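Local coordinates for MDM10 isoform 1 (Saccharomyces cerevisiae, PDB 7BTX), which forms part of the ERMES complex tethering the endoplasmic reticulum to mitochondria and takes part in late assembly steps of the outer-membrane TOM translocase, at residues Q14-S19 and S76-L81; A155-R160 and F167-V172. All blocks are in the same frame, centred on the assembly; numbering follows the deposited sequence.

Contact 1 (Q14-S19 and S76-L81); sequences QSTHWS and SDAQQL
Ser15 and Thr16, on the final turn of helix 5-16, meet Ala78 and Gln80 in the loop that follows strand 68-76 of the mitochondrial beta-barrel fold. The contact is small, burying 147 Å² over both sides, and no hydrogen bond crosses it; the nearest pair of CA atoms, those of Ser15 and Leu81, are 5.9 Å apart.

Van der Waals packing carries the meeting. Ser15 is the central residue: its OG stands anti to its own backbone N (chi1 179°), and from there it reaches the methyl CB of Ala78 at 3.7 Å. The same OG lies 3.8 Å from CB of Gln80. OE1 of Gln80 is likewise 3.8 Å from Ser15 OG, with no hydrogen bond between them. Thr16 adds a purely apolar touch, its CG2 methyl packing on Ala78 CB at 3.9 Å, which places the alanine methyl against both helix residues. Phe12, one turn earlier in the helix, extends this packing by touching the side chains of Ala78 and Leu81.

The polar groups bond elsewhere than across the contact. Thr16 OG1 hydrogen-bonds to the carbonyl O of Phe12, a bond back into its own helix, and leaves the CG2 methyl to meet the loop. The helix ends here: His17 is the first residue to depart from helical angles, with a positive phi of 58°. On the loop side, Ser76 OG makes a weak hydrogen bond to Ala78 O, two residues on, at 3.2 Å.

Contact 2 (A155-R160 and F167-V172); sequences AMIIKR and FMLKGV
Ile157 and Leu169 form a hydrogen-bonded pair at the middle of an antiparallel beta hairpin, strands 152-162 and 165-174 of the beta-barrel wall. The segment axes run 4.7 Å apart with N-to-C directions at 176°. Leu169 N donates to Ile157 O at 2.8 Å, the donor lying in the carbonyl plane, whereas the return bond from Ile157 N to Leu169 O is longer, at 3.2 Å, its donor standing above the plane of the Leu169 carbonyl. Lys159 and Phe167 likewise exchange two backbone bonds.

Side chains alternate between the two faces. On one, Ile157 CD1 meets Leu169 CD1, and Lys159 CG sits at the edge of the Phe167 ring, near its plane. The opposite face carries Ile158 beside Met168 and Met156 beside Lys170, each pair pointing the same way; Ile158 CG2 touches Met168 CG at 3.8 Å, and Met156 SD rests 3.8 Å from Lys170 CE.

Farther out, strands 140-147 and 179-189 flank the hairpin, and helix 5-16 packs on the Ile158 and Met168 face through Leu9. Bends at chi2 and chi3 of Lys159 (-71° each) turn its chain off its starting line; the end leads away from strand 167-172, and NZ hydrogen-bonds to Ser140 OG and Tyr142 OH of the neighbouring strand.

Phe12 of helix 5-16 touches both sites: Ile158 in the hairpin of contact 2 and the 76-81 loop of contact 1. The contact centres are about 15 Å apart, on the same side of the chain's centre. Arg160 meets the 14-19 segment directly, with its NE 3.9 Å from Trp18 CE3; the approach of its NH2 to the Thr16 carbonyl is too short to be trusted at this resolution. The same arginine's NH1 hydrogen-bonds to Pro163 O in the hairpin turn. Strand 140-147 is shared too, since Ser140, a partner of the Lys159 ammonium in contact 2, bonds through its backbone to Asp77 of contact 1.

Contact 1 (Q14-S19 and S76-L81)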
ATOM      1  N   GLN D  14      32.556   8.856  24.930  1.00 56.96           N
ATOM      2  CA  GLN D  14      32.827  10.118  25.599  1.00 56.96           C
ATOM      3  C   GLN D  14      32.579  10.053  27.096  1.00 56.96           C
ATOM      4  O   GLN D  14      33.011  10.953  27.819  1.00 56.96           O
ATOM      5  CB  GLN D  14      31.973  11.234  24.995  1.00 56.96           C
ATOM      6  CG  GLN D  14      32.255  11.526  23.535  1.00 56.96           C
ATOM      7  CD  GLN D  14      31.029  12.026  22.804  1.00 56.96           C
ATOM      8  OE1 GLN D  14      30.063  12.467  23.425  1.00 56.96           O
ATOM      9  NE2 GLN D  14      31.056  11.951  21.481  1.00 56.96           N
ATOM     10  N   SER D  15      31.894   9.018  27.572  1.00 57.21           N
ATOM     11  CA  SER D  15      31.616   8.863  28.991  1.00 57.21           C
ATOM     12  C   SER D  15      32.656   8.027  29.714  1.00 57.21           C
ATOM     13  O   SER D  15      32.906   8.263  30.899  1.00 57.21           O
ATOM     14  CB  SER D  15      30.238   8.229  29.194  1.00 57.21           C
ATOM     15  OG  SER D  15      29.966   8.049  30.569  1.00 57.21           O
ATOM     16  N   THR D  16      33.264   7.059  29.034  1.00 52.91           N
ATOM     17  CA  THR D  16      34.307   6.230  29.616  1.00 52.91           C
ATOM     18  C   THR D  16      35.697   6.629  29.148  1.00 52.91           C
ATOM     19  O   THR D  16      36.672   5.968  29.520  1.00 52.91           O
ATOM     20  CB  THR D  16      34.051   4.760  29.298  1.00 52.91           C
ATOM     21  OG1 THR D  16      34.194   4.538  27.893  1.00 52.91           O
ATOM     22  CG2 THR D  16      32.656   4.388  29.706  1.00 52.91           C
ATOM     23  N   HIS D  17      35.795   7.695  28.344  1.00 56.56           N
ATOM     24  CA  HIS D  17      37.042   8.246  27.803  1.00 56.56           C
ATOM     25  C   HIS D  17      37.817   7.204  26.993  1.00 56.56           C
ATOM     26  O   HIS D  17      38.935   6.819  27.330  1.00 56.56           O
ATOM     27  CB  HIS D  17      37.910   8.851  28.911  1.00 56.56           C
ATOM     28  CG  HIS D  17      37.193   9.860  29.753  1.00 56.56           C
ATOM     29  ND1 HIS D  17      36.567  10.963  29.218  1.00 56.56           N
ATOM     30  CD2 HIS D  17      36.998   9.927  31.091  1.00 56.56           C
ATOM     31  CE1 HIS D  17      36.017  11.669  30.189  1.00 56.56           C
ATOM     32  NE2 HIS D  17      36.264  11.062  31.335  1.00 56.56           N
ATOM     33  N   TRP D  18      37.195   6.753  25.907  1.00 52.38           N
ATOM     34  CA  TRP D  18      37.846   5.807  25.014  1.00 52.38           C
ATOM     35  C   TRP D  18      38.694   6.498  23.957  1.00 52.38           C
ATOM     36  O   TRP D  18      39.627   5.877  23.427  1.00 52.38           O
ATOM     37  CB  TRP D  18      36.802   4.908  24.349  1.00 52.38           C
ATOM     38  CG  TRP D  18      37.365   3.890  23.404  1.00 52.38           C
ATOM     39  CD1 TRP D  18      37.128   3.801  22.069  1.00 52.38           C
ATOM     40  CD2 TRP D  18      38.268   2.825  23.719  1.00 52.38           C
ATOM     41  NE1 TRP D  18      37.819   2.748  21.530  1.00 52.38           N
ATOM     42  CE2 TRP D  18      38.526   2.132  22.526  1.00 52.38           C
ATOM     43  CE3 TRP D  18      38.878   2.386  24.896  1.00 52.38           C
ATOM     44  CZ2 TRP D  18      39.364   1.030  22.475  1.00 52.38           C
ATOM     45  CZ3 TRP D  18      39.707   1.302  24.842  1.00 52.38           C
ATOM     46  CH2 TRP D  18      39.937   0.627  23.644  1.00 52.38           C
ATOM     47  N   SER D  19      38.407   7.776  23.677  1.00 62.19           N
ATOM     48  CA  SER D  19      39.142   8.622  22.735  1.00 62.19           C
ATOM     49  C   SER D  19      39.156   8.042  21.325  1.00 62.19           C
ATOM     50  O   SER D  19      40.200   7.595  20.842  1.00 62.19           O
ATOM     51  CB  SER D  19      40.573   8.889  23.219  1.00 62.19           C
ATOM     52  OG  SER D  19      41.406   7.770  22.968  1.00 62.19           O
ATOM     53  N   SER D  76      23.437   0.643  30.849  1.00 46.36           N
ATOM     54  CA  SER D  76      24.879   0.813  30.879  1.00 46.36           C
ATOM     55  C   SER D  76      25.377   1.068  32.295  1.00 46.36           C
ATOM     56  O   SER D  76      24.696   1.695  33.108  1.00 46.36           O
ATOM     57  CB  SER D  76      25.308   1.958  29.986  1.00 46.36           C
ATOM     58  OG  SER D  76      25.054   3.193  30.621  1.00 46.36           O
ATOM     59  N   ASP D  77      26.588   0.581  32.575  1.00 52.22           N
ATOM     60  CA  ASP D  77      27.228   0.833  33.862  1.00 52.22           C
ATOM     61  C   ASP D  77      27.747   2.256  33.970  1.00 52.22           C
ATOM     62  O   ASP D  77      27.861   2.785  35.079  1.00 52.22           O
ATOM     63  CB  ASP D  77      28.389  -0.136  34.087  1.00 52.22           C
ATOM     64  CG  ASP D  77      27.960  -1.581  34.065  1.00 52.22           C
ATOM     65  OD1 ASP D  77      26.797  -1.850  33.706  1.00 52.22           O
ATOM     66  OD2 ASP D  77      28.788  -2.449  34.402  1.00 52.22           O
ATOM     67  N   ALA D  78      28.087   2.876  32.842  1.00 57.16           N
ATOM     68  CA  ALA D  78      28.568   4.253  32.829  1.00 57.16           C
ATOM     69  C   ALA D  78      27.414   5.182  33.165  1.00 57.16           C
ATOM     70  O   ALA D  78      26.572   5.471  32.311  1.00 57.16           O
ATOM     71  CB  ALA D  78      29.160   4.593  31.466  1.00 57.16           C
ATOM     72  N   GLN D  79      27.385   5.675  34.398  1.00 65.89           N
ATOM     73  CA  GLN D  79      26.221   6.389  34.904  1.00 65.89           C
ATOM     74  C   GLN D  79      26.210   7.865  34.529  1.00 65.89           C
ATOM     75  O   GLN D  79      25.558   8.657  35.220  1.00 65.89           O
ATOM     76  CB  GLN D  79      26.134   6.237  36.424  1.00 65.89           C
ATOM     77  CG  GLN D  79      25.420   4.971  36.896  1.00 65.89           C
ATOM     78  CD  GLN D  79      24.006   4.834  36.348  1.00 65.89           C
ATOM     79  OE1 GLN D  79      23.781   4.211  35.309  1.00 65.89           O
ATOM     80  NE2 GLN D  79      23.044   5.418  37.052  1.00 65.89           N
ATOM     81  N   GLN D  80      26.920   8.254  33.472  1.00 67.89           N
ATOM     82  CA  GLN D  80      26.928   9.620  32.968  1.00 67.89           C
ATOM     83  C   GLN D  80      26.558   9.662  31.489  1.00 67.89           C
ATOM     84  O   GLN D  80      26.937  10.592  30.777  1.00 67.89           O
ATOM     85  CB  GLN D  80      28.295  10.265  33.184  1.00 67.89           C
ATOM     86  CG  GLN D  80      28.730  10.399  34.640  1.00 67.89           C
ATOM     87  CD  GLN D  80      29.417   9.148  35.165  1.00 67.89           C
ATOM     88  OE1 GLN D  80      29.846   8.292  34.390  1.00 67.89           O
ATOM     89  NE2 GLN D  80      29.525   9.039  36.484  1.00 67.89           N
ATOM     90  N   LEU D  81      25.812   8.663  31.017  1.00 62.69           N
ATOM     91  CA  LEU D  81      25.746   8.396  29.585  1.00 62.69           C
ATOM     92  C   LEU D  81      24.772   9.314  28.864  1.00 62.69           C
ATOM     93  O   LEU D  81      25.064   9.775  27.757  1.00 62.69           O
ATOM     94  CB  LEU D  81      25.370   6.934  29.349  1.00 62.69           C
ATOM     95  CG  LEU D  81      25.507   6.363  27.939  1.00 62.69           C
ATOM     96  CD1 LEU D  81      26.132   5.015  28.038  1.00 62.69           C
ATOM     97  CD2 LEU D  81      24.166   6.237  27.261  1.00 62.69           C
TER

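Contact 2 (A155-R160 and F167-V172)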
ATOM      1  N   ALA D 155      21.228  -5.152  17.914  1.00 34.58           N
ATOM      2  CA  ALA D 155      21.758  -5.253  19.261  1.00 34.58           C
ATOM      3  C   ALA D 155      23.197  -4.769  19.276  1.00 34.58           C
ATOM      4  O   ALA D 155      23.865  -4.713  18.245  1.00 34.58           O
ATOM      5  CB  ALA D 155      21.661  -6.689  19.786  1.00 34.58           C
ATOM      6  N   MET D 156      23.670  -4.416  20.466  1.00 36.30           N
ATOM      7  CA  MET D 156      25.041  -3.972  20.655  1.00 36.30           C
ATOM      8  C   MET D 156      25.464  -4.146  22.104  1.00 36.30           C
ATOM      9  O   MET D 156      24.814  -3.626  23.011  1.00 36.30           O
ATOM     10  CB  MET D 156      25.208  -2.513  20.243  1.00 36.30           C
ATOM     11  CG  MET D 156      26.626  -2.013  20.368  1.00 36.30           C
ATOM     12  SD  MET D 156      26.866  -0.374  19.695  1.00 36.30           S
ATOM     13  CE  MET D 156      25.869   0.585  20.818  1.00 36.30           C
ATOM     14  N   ILE D 157      26.548  -4.873  22.333  1.00 35.30           N
ATOM     15  CA  ILE D 157      27.135  -5.030  23.656  1.00 35.30           C
ATOM     16  C   ILE D 157      28.539  -4.462  23.597  1.00 35.30           C
ATOM     17  O   ILE D 157      29.311  -4.813  22.704  1.00 35.30           O
ATOM     18  CB  ILE D 157      27.164  -6.503  24.098  1.00 35.30           C
ATOM     19  CG1 ILE D 157      25.773  -7.121  24.014  1.00 35.30           C
ATOM     20  CG2 ILE D 157      27.704  -6.633  25.498  1.00 35.30           C
ATOM     21  CD1 ILE D 157      25.789  -8.613  24.007  1.00 35.30           C
ATOM     22  N   ILE D 158      28.867  -3.578  24.528  1.00 38.63           N
ATOM     23  CA  ILE D 158      30.209  -3.029  24.655  1.00 38.63           C
ATOM     24  C   ILE D 158      30.722  -3.454  26.019  1.00 38.63           C
ATOM     25  O   ILE D 158      30.002  -3.344  27.015  1.00 38.63           O
ATOM     26  CB  ILE D 158      30.232  -1.504  24.518  1.00 38.63           C
ATOM     27  CG1 ILE D 158      29.485  -1.056  23.274  1.00 38.63           C
ATOM     28  CG2 ILE D 158      31.646  -1.002  24.443  1.00 38.63           C
ATOM     29  CD1 ILE D 158      29.251   0.417  23.248  1.00 38.63           C
ATOM     30  N   LYS D 159      31.947  -3.958  26.069  1.00 43.51           N
ATOM     31  CA  LYS D 159      32.602  -4.330  27.313  1.00 43.51           C
ATOM     32  C   LYS D 159      33.980  -3.693  27.321  1.00 43.51           C
ATOM     33  O   LYS D 159      34.805  -4.006  26.460  1.00 43.51           O
ATOM     34  CB  LYS D 159      32.736  -5.848  27.438  1.00 43.51           C
ATOM     35  CG  LYS D 159      31.460  -6.646  27.281  1.00 43.51           C
ATOM     36  CD  LYS D 159      30.551  -6.455  28.463  1.00 43.51           C
ATOM     37  CE  LYS D 159      31.103  -7.141  29.689  1.00 43.51           C
ATOM     38  NZ  LYS D 159      30.233  -6.887  30.864  1.00 43.51           N
ATOM     39  N   ARG D 160      34.243  -2.809  28.281  1.00 50.12           N
ATOM     40  CA  ARG D 160      35.600  -2.284  28.423  1.00 50.12           C
ATOM     41  C   ARG D 160      36.355  -3.165  29.413  1.00 50.12           C
ATOM     42  O   ARG D 160      36.241  -3.040  30.632  1.00 50.12           O
ATOM     43  CB  ARG D 160      35.602  -0.826  28.849  1.00 50.12           C
ATOM     44  CG  ARG D 160      36.999  -0.252  28.763  1.00 50.12           C
ATOM     45  CD  ARG D 160      37.031   1.244  28.827  1.00 50.12           C
ATOM     46  NE  ARG D 160      38.400   1.739  28.757  1.00 50.12           N
ATOM     47  CZ  ARG D 160      38.735   3.014  28.895  1.00 50.12           C
ATOM     48  NH1 ARG D 160      40.004   3.383  28.823  1.00 50.12           N
ATOM     49  NH2 ARG D 160      37.801   3.924  29.115  1.00 50.12           N
ATOM     50  N   PHE D 167      35.877  -4.584  24.057  1.00 40.99           N
ATOM     51  CA  PHE D 167      35.238  -5.597  23.232  1.00 40.99           C
ATOM     52  C   PHE D 167      33.872  -5.083  22.818  1.00 40.99           C
ATOM     53  O   PHE D 167      33.231  -4.347  23.566  1.00 40.99           O
ATOM     54  CB  PHE D 167      35.103  -6.924  23.978  1.00 40.99           C
ATOM     55  CG  PHE D 167      34.418  -7.998  23.187  1.00 40.99           C
ATOM     56  CD1 PHE D 167      35.046  -8.586  22.104  1.00 40.99           C
ATOM     57  CD2 PHE D 167      33.139  -8.410  23.518  1.00 40.99           C
ATOM     58  CE1 PHE D 167      34.415  -9.567  21.370  1.00 40.99           C
ATOM     59  CE2 PHE D 167      32.502  -9.392  22.788  1.00 40.99           C
ATOM     60  CZ  PHE D 167      33.143  -9.970  21.713  1.00 40.99           C
ATOM     61  N   MET D 168      33.429  -5.462  21.623  1.00 41.62           N
ATOM     62  CA  MET D 168      32.163  -4.978  21.105  1.00 41.62           C
ATOM     63  C   MET D 168      31.496  -6.051  20.270  1.00 41.62           C
ATOM     64  O   MET D 168      32.153  -6.724  19.482  1.00 41.62           O
ATOM     65  CB  MET D 168      32.355  -3.736  20.248  1.00 41.62           C
ATOM     66  CG  MET D 168      32.322  -2.435  20.994  1.00 41.62           C
ATOM     67  SD  MET D 168      32.165  -1.087  19.829  1.00 41.62           S
ATOM     68  CE  MET D 168      30.875  -1.726  18.775  1.00 41.62           C
ATOM     69  N   LEU D 169      30.191  -6.197  20.445  1.00 38.70           N
ATOM     70  CA  LEU D 169      29.361  -7.033  19.597  1.00 38.70           C
ATOM     71  C   LEU D 169      28.324  -6.156  18.916  1.00 38.70           C
ATOM     72  O   LEU D 169      27.906  -5.134  19.458  1.00 38.70           O
ATOM     73  CB  LEU D 169      28.667  -8.129  20.401  1.00 38.70           C
ATOM     74  CG  LEU D 169      29.371  -9.473  20.498  1.00 38.70           C
ATOM     75  CD1 LEU D 169      28.952 -10.171  21.762  1.00 38.70           C
ATOM     76  CD2 LEU D 169      29.018 -10.315  19.303  1.00 38.70           C
ATOM     77  N   LYS D 170      27.913  -6.554  17.715  1.00 39.74           N
ATOM     78  CA  LYS D 170      26.950  -5.758  16.957  1.00 39.74           C
ATOM     79  C   LYS D 170      26.143  -6.717  16.080  1.00 39.74           C
ATOM     80  O   LYS D 170      26.584  -7.088  14.994  1.00 39.74           O
ATOM     81  CB  LYS D 170      27.631  -4.702  16.119  1.00 39.74           C
ATOM     82  CG  LYS D 170      27.636  -3.313  16.707  1.00 39.74           C
ATOM     83  CD  LYS D 170      28.559  -2.422  15.911  1.00 39.74           C
ATOM     84  CE  LYS D 170      28.313  -0.957  16.187  1.00 39.74           C
ATOM     85  NZ  LYS D 170      29.359  -0.104  15.569  1.00 39.74           N
ATOM     86  N   GLY D 171      24.966  -7.094  16.557  1.00 40.02           N
ATOM     87  CA  GLY D 171      24.074  -7.925  15.786  1.00 40.02           C
ATOM     88  C   GLY D 171      22.998  -7.123  15.091  1.00 40.02           C
ATOM     89  O   GLY D 171      22.531  -6.097  15.574  1.00 40.02           O
ATOM     90  N   VAL D 172      22.613  -7.605  13.913  1.00 46.87           N
ATOM     91  CA  VAL D 172      21.516  -7.048  13.129  1.00 46.87           C
ATOM     92  C   VAL D 172      20.766  -8.227  12.526  1.00 46.87           C
ATOM     93  O   VAL D 172      21.369  -9.083  11.874  1.00 46.87           O
ATOM     94  CB  VAL D 172      22.018  -6.083  12.038  1.00 46.87           C
ATOM     95  CG1 VAL D 172      20.988  -5.923  10.949  1.00 46.87           C
ATOM     96  CG2 VAL D 172      22.339  -4.721  12.614  1.00 46.87           C
TER